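Local coordinates for protein VP24 (White spot syndrome virus, PDB 5HLJ) that serves as a major envelope protein of the virion, packs as a trimer in this assembly, and is probably membrane-bound through a transmembrane helix, at residues 98-103 / 138-143; 44-49 / 66-71; 105-110 / 166-171. All blocks are in the same frame, centred on the assembly; numbering follows the deposited sequence.

Contact 1 of 3, residues 98-103 / 138-143; sequences YNNTKR and KKNRIN
Asn99 and Lys139 meet where the flat amide of one side chain lies beside the backbone of the other residue, a worked case of a single asparagine organising a loop while packing on its neighbour. Asn99 CG stands anti to the backbone N (chi1 176°), which leads the amide along Lys139; CB is 3.5 Å from Lys138 O and ND2 3.4 Å from Lys139 CA. Both ends of the amide are engaged, which fixes its rotation: ND2 donates to Arg103 O, 2.9 Å away and close to the amide plane, and also to Leu137 O, whereas OD1 accepts Thr101 OG1 on a lone pair and Thr101 N from above the carbonyl plane. The latter bond makes an Asx turn at the end of strand 90-99, which pairs antiparallel with strand 141-151; in the other segment a type II beta turn runs from Lys138 to Arg141, and Asn140 N donates to Asn99 O at 2.8 Å. The Tyr98 ring presents its edge, with CD1 3.4 Å from Arg141 O, and Ile142 CG1 comes obliquely to within 3.9 Å of Tyr98 CD1. One water links Tyr98 OH to Asn140 O, donating to the carbonyl. Lys139 CD lies 3.2 Å from Lys102 O.

Contact 2 of 3, residues 44-49 / 66-71; sequences RNYGKV and GDIILT
Asp67 reaches from just before strand 68-72 to the backbone of Gly47 and Lys48 at the start of its parallel partner, at the mouth of a beta-alpha-beta unit made of strand 48-51, helix 58-61 and strand 68-72. The aspartate can be followed outward atom by atom. CB lies 3.7 Å from both Lys48 O and Tyr46 O. CG is turned anti to its own carbonyl carbon (chi1 -62°), facing Gly47 CA and Lys48 N. At the tip, OD2 passes 3.3 Å from Gly47 CA, an approach made possible by the missing side chain there, and accepts a nearly straight bond (171°) from Lys48 N at 2.7 Å. The donor meets OD2 on its anti side, 17° out of the carboxylate plane. The carbonyl of the same residue is gripped in return: Lys48 O takes Asp67 N at 2.9 Å on a lone pair, and Ile68 N as a second donor. Beyond this polar patch, Val49 and Ile68 share the apolar face, where Phe168 and Val97 touch Ile68. Ile68 CD1 rests 3.8 Å from CB of Tyr46, the residue whose OH is bonded to Glu17 O, and the Val49 and Leu70 side chains cross obliquely, Val49 CG1 3.6 Å from Leu70 CD1.

Contact 3 of 3, residues 105-110 / 166-171; sequences ITVDSV and MRFSPG
Two torsions bring Ser169 and Asp108 together: Ser169 OG stands between its backbone N and carbonyl carbon (chi1 59°), and Asp108 CG is anti to its carbonyl carbon (chi1 -72°). The hydroxyl donates to Asp108 OD2 on its syn side, 26° out of the carboxylate plane, at 2.5 Å. Arg167, extended from CG to NE, runs past the same oxygen, and NE makes a long salt bridge to OD2 at 3.7 Å. OD2 thus faces a hydroxyl and a guanidinium edge, which would be expected to stabilise its negative charge. Asp108 can point toward the partner strand because the antiparallel ladder has a beta bulge here: Asp108 and Ser109 together face Arg167, with Asp108 N donating to Arg167 O (2.9 Å) and Arg167 N to Ser109 O (3.1 Å). Where Gly171 follows the strand, Thr106 OG1 donates to Gly171 O at 2.8 Å, from above the carbonyl plane. On the other face Val107 CG2 lies 3.8 Å from Phe168 CE1, both side chains pointing the same way, and Ile105 CG2 lies 4.0 Å from Phe168 CB. The polar face looks to the trimer: Arg167 NH1 nears its counterparts in both other subunits, and Asn22 of the third subunit bonds weakly to Asp108 OD1. Within the chain, strand 19-28 flanks 161-170 and strand 135-137 flanks 105-114, while Phe168 and Met166 pack on Ile68 and Leu70 of strand 68-72.

How the contacts relate
From the N terminus, contact 2 closes first, bringing 66-71 back beside 44-49 after the excursion through helix 58-61. Contacts 1 and 3 then open almost together, at 98-103 and 105-110, and close in the same order at 138-143 and 166-171; their loops therefore cross, and neither nests in the other. Contacts 1 and 2 share a seam, since strand 68-72 neighbours strand 90-99: Asn100 N lies 2.8 Å from Asp67 O, a probable hydrogen bond. Contact 3 joins strands farther round the same mixed sheet, yet Tyr46 of contact 2 packs on Ile105 and Pro170, and Arg103 of contact 1 on Pro170, drawing all three regions together.

Contact 1 of 3, residues 98-103 / 138-143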
loop_
_atom_site.group_PDB
_atom_site.type_symbol
_atom_site.label_atom_id
_atom_site.label_comp_id
_atom_site.label_asym_id
_atom_site.label_seq_id
_atom_site.Cartn_x
_atom_site.Cartn_y
_atom_site.Cartn_z
ATOM N N TYR A 98 16.585 13.086 -10.348
ATOM C CA TYR A 98 17.821 12.683 -10.985
ATOM C C TYR A 98 18.239 11.305 -10.491
ATOM O O TYR A 98 18.557 11.128 -9.318
ATOM C CB TYR A 98 18.925 13.714 -10.721
ATOM C CG TYR A 98 20.224 13.434 -11.443
ATOM C CD1 TYR A 98 20.224 12.959 -12.750
ATOM C CD2 TYR A 98 21.453 13.682 -10.832
ATOM C CE1 TYR A 98 21.403 12.704 -13.419
ATOM C CE2 TYR A 98 22.647 13.434 -11.500
ATOM C CZ TYR A 98 22.616 12.948 -12.790
ATOM O OH TYR A 98 23.795 12.699 -13.466
ATOM N N ASN A 99 18.228 10.337 -11.398
ATOM C CA ASN A 99 18.688 8.992 -11.116
ATOM C C ASN A 99 20.133 8.837 -11.563
ATOM O O ASN A 99 20.422 8.640 -12.756
ATOM C CB ASN A 99 17.798 7.947 -11.804
ATOM C CG ASN A 99 18.302 6.517 -11.603
ATOM O OD1 ASN A 99 19.163 6.259 -10.758
ATOM N ND2 ASN A 99 17.759 5.579 -12.382
ATOM N N ASN A 100 21.038 8.929 -10.597
ATOM C CA ASN A 100 22.456 8.772 -10.869
ATOM C C ASN A 100 22.993 7.470 -10.267
ATOM O O ASN A 100 24.097 7.440 -9.741
ATOM C CB ASN A 100 23.243 9.973 -10.331
ATOM C CG ASN A 100 24.594 10.149 -11.024
ATOM O OD1 ASN A 100 24.859 9.560 -12.082
ATOM N ND2 ASN A 100 25.443 10.972 -10.438
ATOM N N THR A 101 22.190 6.411 -10.333
ATOM C CA THR A 101 22.645 5.065 -10.020
ATOM C C THR A 101 23.022 4.376 -11.335
ATOM O O THR A 101 22.948 4.979 -12.406
ATOM C CB THR A 101 21.567 4.229 -9.267
ATOM O OG1 THR A 101 20.521 3.843 -10.169
ATOM C CG2 THR A 101 20.965 5.013 -8.109
ATOM N N LYS A 102 23.424 3.117 -11.261
ATOM C CA LYS A 102 23.838 2.398 -12.459
ATOM C C LYS A 102 22.680 1.680 -13.158
ATOM O O LYS A 102 22.888 1.013 -14.166
ATOM C CB LYS A 102 24.929 1.384 -12.116
ATOM C CG LYS A 102 26.250 1.993 -11.653
ATOM C CD LYS A 102 27.233 0.890 -11.267
ATOM C CE LYS A 102 28.559 1.443 -10.751
ATOM N NZ LYS A 102 29.477 0.348 -10.296
ATOM N N ARG A 103 21.461 1.810 -12.640
ATOM C CA ARG A 103 20.323 1.157 -13.288
ATOM C C ARG A 103 19.059 1.992 -13.307
ATOM O O ARG A 103 18.859 2.863 -12.469
ATOM C CB ARG A 103 20.009 -0.176 -12.619
ATOM C CG ARG A 103 20.822 -1.316 -13.161
ATOM C CD ARG A 103 20.310 -2.661 -12.674
ATOM N NE ARG A 103 18.891 -2.904 -12.931
ATOM C CZ ARG A 103 18.336 -4.112 -12.860
ATOM N NH1 ARG A 103 19.081 -5.159 -12.540
ATOM N NH2 ARG A 103 17.045 -4.285 -13.112
ATOM N N LYS A 138 14.679 6.758 -15.588
ATOM C CA LYS A 138 15.801 6.358 -16.434
ATOM C C LYS A 138 17.114 6.830 -15.796
ATOM O O LYS A 138 17.184 7.933 -15.247
ATOM C CB LYS A 138 15.638 6.935 -17.840
ATOM C CG LYS A 138 14.358 6.516 -18.537
ATOM C CD LYS A 138 14.370 5.036 -18.836
ATOM C CE LYS A 138 15.384 4.713 -19.929
ATOM N NZ LYS A 138 15.303 3.293 -20.361
ATOM N N LYS A 139 18.137 5.989 -15.834
ATOM C CA LYS A 139 19.425 6.373 -15.264
ATOM C C LYS A 139 20.167 7.419 -16.118
ATOM O O LYS A 139 20.041 7.437 -17.339
ATOM C CB LYS A 139 20.300 5.144 -15.063
ATOM C CG LYS A 139 20.735 4.460 -16.337
ATOM C CD LYS A 139 21.732 3.359 -16.002
ATOM C CE LYS A 139 22.313 2.749 -17.264
ATOM N NZ LYS A 139 21.251 2.410 -18.241
ATOM N N ASN A 140 20.932 8.276 -15.442
ATOM C CA ASN A 140 21.650 9.390 -16.061
ATOM C C ASN A 140 20.706 10.394 -16.666
ATOM O O ASN A 140 21.071 11.135 -17.581
ATOM C CB ASN A 140 22.633 8.900 -17.128
ATOM C CG ASN A 140 23.808 8.173 -16.528
ATOM O OD1 ASN A 140 24.054 7.002 -16.829
ATOM N ND2 ASN A 140 24.532 8.859 -15.646
ATOM N N ARG A 141 19.485 10.422 -16.149
ATOM C CA ARG A 141 18.497 11.328 -16.676
ATOM C C ARG A 141 17.740 11.981 -15.541
ATOM O O ARG A 141 17.642 11.423 -14.445
ATOM C CB ARG A 141 17.550 10.586 -17.619
ATOM C CG ARG A 141 16.915 11.487 -18.657
ATOM C CD ARG A 141 15.953 10.723 -19.537
ATOM N NE ARG A 141 16.615 9.654 -20.290
ATOM C CZ ARG A 141 15.967 8.814 -21.096
ATOM N NH1 ARG A 141 14.650 8.943 -21.250
ATOM N NH2 ARG A 141 16.632 7.859 -21.747
ATOM N N ILE A 142 17.251 13.190 -15.788
ATOM C CA ILE A 142 16.306 13.807 -14.881
ATOM C C ILE A 142 14.903 13.448 -15.373
ATOM O O ILE A 142 14.579 13.623 -16.548
ATOM C CB ILE A 142 16.500 15.325 -14.808
ATOM C CG1 ILE A 142 17.983 15.641 -14.569
ATOM C CG2 ILE A 142 15.650 15.932 -13.702
ATOM C CD1 ILE A 142 18.274 17.111 -14.430
ATOM N N ASN A 143 14.085 12.920 -14.471
ATOM C CA ASN A 143 12.778 12.385 -14.827
ATOM C C ASN A 143 11.655 13.139 -14.141
ATOM O O ASN A 143 11.806 13.599 -13.009
ATOM C CB ASN A 143 12.678 10.912 -14.444
ATOM C CG ASN A 143 13.829 10.083 -14.968
ATOM O OD1 ASN A 143 13.719 9.446 -16.023
ATOM N ND2 ASN A 143 14.939 10.062 -14.220
HETATM O O HOH W 1 23.655 12.288 -16.232
#

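Contact 2 of 3, residues 44-49 / 66-71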
loop_
_atom_site.group_PDB
_atom_site.type_symbol
_atom_site.label_atom_id
_atom_site.label_comp_id
_atom_site.label_asym_id
_atom_site.label_seq_id
_atom_site.Cartn_x
_atom_site.Cartn_y
_atom_site.Cartn_z
ATOM N N ARG A 44 19.308 1.217 1.719
ATOM C CA ARG A 44 20.180 0.053 1.670
ATOM C C ARG A 44 20.536 -0.325 0.233
ATOM O O ARG A 44 21.623 -0.818 -0.013
ATOM C CB ARG A 44 19.556 -1.156 2.392
ATOM C CG ARG A 44 18.636 -0.820 3.563
ATOM C CD ARG A 44 18.197 -2.087 4.346
ATOM N NE ARG A 44 18.181 -3.304 3.520
ATOM C CZ ARG A 44 17.143 -3.716 2.781
ATOM N NH1 ARG A 44 16.007 -3.005 2.740
ATOM N NH2 ARG A 44 17.245 -4.842 2.068
ATOM N N ASN A 45 19.634 -0.101 -0.715
ATOM C CA ASN A 45 19.856 -0.588 -2.070
ATOM C C ASN A 45 19.979 0.508 -3.125
ATOM O O ASN A 45 20.346 0.221 -4.258
ATOM C CB ASN A 45 18.730 -1.546 -2.475
ATOM C CG ASN A 45 18.596 -2.733 -1.528
ATOM O OD1 ASN A 45 17.524 -2.979 -0.971
ATOM N ND2 ASN A 45 19.679 -3.474 -1.350
ATOM N N TYR A 46 19.675 1.754 -2.768
ATOM C CA TYR A 46 19.603 2.807 -3.774
ATOM C C TYR A 46 20.545 3.965 -3.482
ATOM O O TYR A 46 20.383 5.055 -4.024
ATOM C CB TYR A 46 18.147 3.291 -3.916
ATOM C CG TYR A 46 17.308 2.194 -4.506
ATOM C CD1 TYR A 46 17.201 2.043 -5.883
ATOM C CD2 TYR A 46 16.699 1.251 -3.693
ATOM C CE1 TYR A 46 16.475 1.007 -6.431
ATOM C CE2 TYR A 46 15.972 0.208 -4.235
ATOM C CZ TYR A 46 15.868 0.090 -5.601
ATOM O OH TYR A 46 15.146 -0.948 -6.134
ATOM N N GLY A 47 21.546 3.725 -2.644
ATOM C CA GLY A 47 22.493 4.769 -2.299
ATOM C C GLY A 47 21.834 5.840 -1.456
ATOM O O GLY A 47 20.886 5.553 -0.711
ATOM N N LYS A 48 22.329 7.073 -1.575
ATOM C CA LYS A 48 21.811 8.184 -0.787
ATOM C C LYS A 48 20.712 8.927 -1.540
ATOM O O LYS A 48 20.876 9.312 -2.698
ATOM C CB LYS A 48 22.934 9.163 -0.400
ATOM C CG LYS A 48 22.483 10.211 0.645
ATOM C CD LYS A 48 23.361 11.471 0.676
ATOM C CE LYS A 48 24.424 11.431 1.779
ATOM N NZ LYS A 48 23.932 11.830 3.145
ATOM N N VAL A 49 19.582 9.126 -0.882
ATOM C CA VAL A 49 18.532 9.923 -1.471
ATOM C C VAL A 49 18.689 11.348 -0.972
ATOM O O VAL A 49 18.787 11.586 0.223
ATOM C CB VAL A 49 17.147 9.353 -1.155
ATOM C CG1 VAL A 49 16.069 10.351 -1.482
ATOM C CG2 VAL A 49 16.939 8.069 -1.945
ATOM N N GLY A 66 24.468 13.059 -3.849
ATOM C CA GLY A 66 23.638 11.901 -3.600
ATOM C C GLY A 66 23.573 11.032 -4.821
ATOM O O GLY A 66 24.136 11.360 -5.850
ATOM N N ASP A 67 22.868 9.920 -4.700
ATOM C CA ASP A 67 22.727 8.983 -5.798
ATOM C C ASP A 67 21.417 9.190 -6.568
ATOM O O ASP A 67 21.323 8.899 -7.768
ATOM C CB ASP A 67 22.812 7.548 -5.266
ATOM C CG ASP A 67 24.164 7.245 -4.625
ATOM O OD1 ASP A 67 25.121 6.964 -5.382
ATOM O OD2 ASP A 67 24.265 7.285 -3.374
ATOM N N ILE A 68 20.411 9.688 -5.854
ATOM C CA ILE A 68 19.097 10.000 -6.402
ATOM C C ILE A 68 18.700 11.371 -5.853
ATOM O O ILE A 68 18.674 11.560 -4.632
ATOM C CB ILE A 68 18.038 8.932 -6.017
ATOM C CG1 ILE A 68 18.416 7.561 -6.575
ATOM C CG2 ILE A 68 16.678 9.323 -6.512
ATOM C CD1 ILE A 68 17.559 6.426 -6.038
ATOM N N ILE A 69 18.425 12.327 -6.742
ATOM C CA ILE A 69 18.176 13.703 -6.331
ATOM C C ILE A 69 16.772 14.113 -6.723
ATOM O O ILE A 69 16.380 13.983 -7.889
ATOM C CB ILE A 69 19.180 14.707 -6.982
ATOM C CG1 ILE A 69 20.562 14.080 -7.144
ATOM C CG2 ILE A 69 19.245 16.017 -6.184
ATOM C CD1 ILE A 69 21.266 13.797 -5.832
ATOM N N LEU A 70 16.018 14.636 -5.764
ATOM C CA LEU A 70 14.649 15.026 -6.019
ATOM C C LEU A 70 14.419 16.493 -5.703
ATOM O O LEU A 70 15.005 17.030 -4.761
ATOM C CB LEU A 70 13.678 14.187 -5.191
ATOM C CG LEU A 70 13.691 12.664 -5.281
ATOM C CD1 LEU A 70 14.702 12.062 -4.319
ATOM C CD2 LEU A 70 12.300 12.163 -4.978
ATOM N N THR A 71 13.546 17.128 -6.487
ATOM C CA THR A 71 13.023 18.448 -6.162
ATOM C C THR A 71 11.538 18.511 -6.549
ATOM O O THR A 71 11.127 17.950 -7.562
ATOM C CB THR A 71 13.821 19.586 -6.880
ATOM O OG1 THR A 71 13.322 20.860 -6.469
ATOM C CG2 THR A 71 13.705 19.475 -8.400
#

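Contact 3 of 3, residues 105-110 / 166-171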
loop_
_atom_site.group_PDB
_atom_site.type_symbol
_atom_site.label_atom_id
_atom_site.label_comp_id
_atom_site.label_asym_id
_atom_site.label_seq_id
_atom_site.Cartn_x
_atom_site.Cartn_y
_atom_site.Cartn_z
ATOM N N ILE A 105 15.268 2.640 -12.517
ATOM C CA ILE A 105 14.453 2.376 -11.338
ATOM C C ILE A 105 12.988 2.593 -11.670
ATOM O O ILE A 105 12.649 3.587 -12.308
ATOM C CB ILE A 105 14.829 3.302 -10.179
ATOM C CG1 ILE A 105 16.281 3.070 -9.761
ATOM C CG2 ILE A 105 13.863 3.124 -9.021
ATOM C CD1 ILE A 105 16.778 4.106 -8.806
ATOM N N THR A 106 12.118 1.676 -11.262
ATOM C CA THR A 106 10.686 1.918 -11.390
ATOM C C THR A 106 10.115 2.338 -10.033
ATOM O O THR A 106 10.393 1.714 -8.999
ATOM C CB THR A 106 9.911 0.676 -11.929
ATOM O OG1 THR A 106 10.444 0.278 -13.203
ATOM C CG2 THR A 106 8.411 0.999 -12.109
ATOM N N VAL A 107 9.354 3.423 -10.024
ATOM C CA VAL A 107 8.549 3.736 -8.855
ATOM C C VAL A 107 7.208 3.020 -9.024
ATOM O O VAL A 107 6.407 3.393 -9.871
ATOM C CB VAL A 107 8.366 5.258 -8.667
ATOM C CG1 VAL A 107 7.640 5.557 -7.355
ATOM C CG2 VAL A 107 9.727 5.940 -8.663
ATOM N N ASP A 108 7.004 1.972 -8.226
ATOM C CA ASP A 108 5.882 1.042 -8.378
ATOM C C ASP A 108 4.576 1.570 -7.849
ATOM O O ASP A 108 3.518 1.342 -8.437
ATOM C CB ASP A 108 6.174 -0.264 -7.645
ATOM C CG ASP A 108 7.199 -1.089 -8.328
ATOM O OD1 ASP A 108 7.057 -1.317 -9.551
ATOM O OD2 ASP A 108 8.153 -1.505 -7.640
ATOM N N SER A 109 4.648 2.238 -6.704
ATOM C CA SER A 109 3.442 2.649 -6.009
ATOM C C SER A 109 3.763 3.720 -5.014
ATOM O O SER A 109 4.917 3.909 -4.635
ATOM C CB SER A 109 2.783 1.454 -5.308
ATOM O OG SER A 109 3.707 0.788 -4.471
ATOM N N VAL A 110 2.744 4.457 -4.610
ATOM C CA VAL A 110 2.923 5.419 -3.545
ATOM C C VAL A 110 1.770 5.290 -2.571
ATOM O O VAL A 110 0.708 4.790 -2.923
ATOM C CB VAL A 110 3.000 6.879 -4.064
ATOM C CG1 VAL A 110 4.003 7.001 -5.193
ATOM C CG2 VAL A 110 1.651 7.354 -4.512
ATOM N N MET A 166 7.120 5.759 -1.035
ATOM C CA MET A 166 7.310 5.333 -2.421
ATOM C C MET A 166 8.027 3.995 -2.458
ATOM O O MET A 166 8.996 3.792 -1.732
ATOM C CB MET A 166 8.114 6.366 -3.218
ATOM C CG MET A 166 7.515 7.754 -3.228
ATOM S SD MET A 166 8.373 8.890 -4.350
ATOM C CE MET A 166 9.916 9.156 -3.476
ATOM N N ARG A 167 7.574 3.085 -3.310
ATOM C CA ARG A 167 8.319 1.856 -3.500
ATOM C C ARG A 167 9.186 1.931 -4.744
ATOM O O ARG A 167 8.694 2.170 -5.840
ATOM C CB ARG A 167 7.387 0.641 -3.579
ATOM C CG ARG A 167 8.173 -0.660 -3.758
ATOM C CD ARG A 167 7.291 -1.905 -3.689
ATOM N NE ARG A 167 7.929 -3.066 -4.324
ATOM C CZ ARG A 167 8.025 -4.274 -3.761
ATOM N NH1 ARG A 167 7.537 -4.489 -2.535
ATOM N NH2 ARG A 167 8.609 -5.278 -4.422
ATOM N N PHE A 168 10.487 1.738 -4.552
ATOM C CA PHE A 168 11.450 1.654 -5.643
ATOM C C PHE A 168 11.746 0.203 -5.990
ATOM O O PHE A 168 11.906 -0.633 -5.098
ATOM C CB PHE A 168 12.776 2.347 -5.276
ATOM C CG PHE A 168 12.708 3.848 -5.244
ATOM C CD1 PHE A 168 11.497 4.517 -5.324
ATOM C CD2 PHE A 168 13.875 4.595 -5.125
ATOM C CE1 PHE A 168 11.448 5.920 -5.275
ATOM C CE2 PHE A 168 13.844 5.979 -5.090
ATOM C CZ PHE A 168 12.622 6.648 -5.165
ATOM N N SER A 169 11.864 -0.098 -7.278
ATOM C CA SER A 169 12.331 -1.418 -7.686
ATOM C C SER A 169 13.243 -1.319 -8.912
ATOM O O SER A 169 13.180 -0.349 -9.659
ATOM C CB SER A 169 11.135 -2.354 -7.940
ATOM O OG SER A 169 10.287 -1.841 -8.942
ATOM N N PRO A 170 14.115 -2.316 -9.107
ATOM C CA PRO A 170 15.064 -2.249 -10.222
ATOM C C PRO A 170 14.407 -2.454 -11.572
ATOM O O PRO A 170 13.453 -3.217 -11.674
ATOM C CB PRO A 170 16.038 -3.403 -9.930
ATOM C CG PRO A 170 15.763 -3.817 -8.515
ATOM C CD PRO A 170 14.332 -3.513 -8.274
ATOM N N GLY A 171 14.918 -1.788 -12.602
ATOM C CA GLY A 171 14.525 -2.115 -13.958
ATOM C C GLY A 171 13.444 -1.198 -14.480
ATOM O O GLY A 171 13.088 -0.197 -13.843
#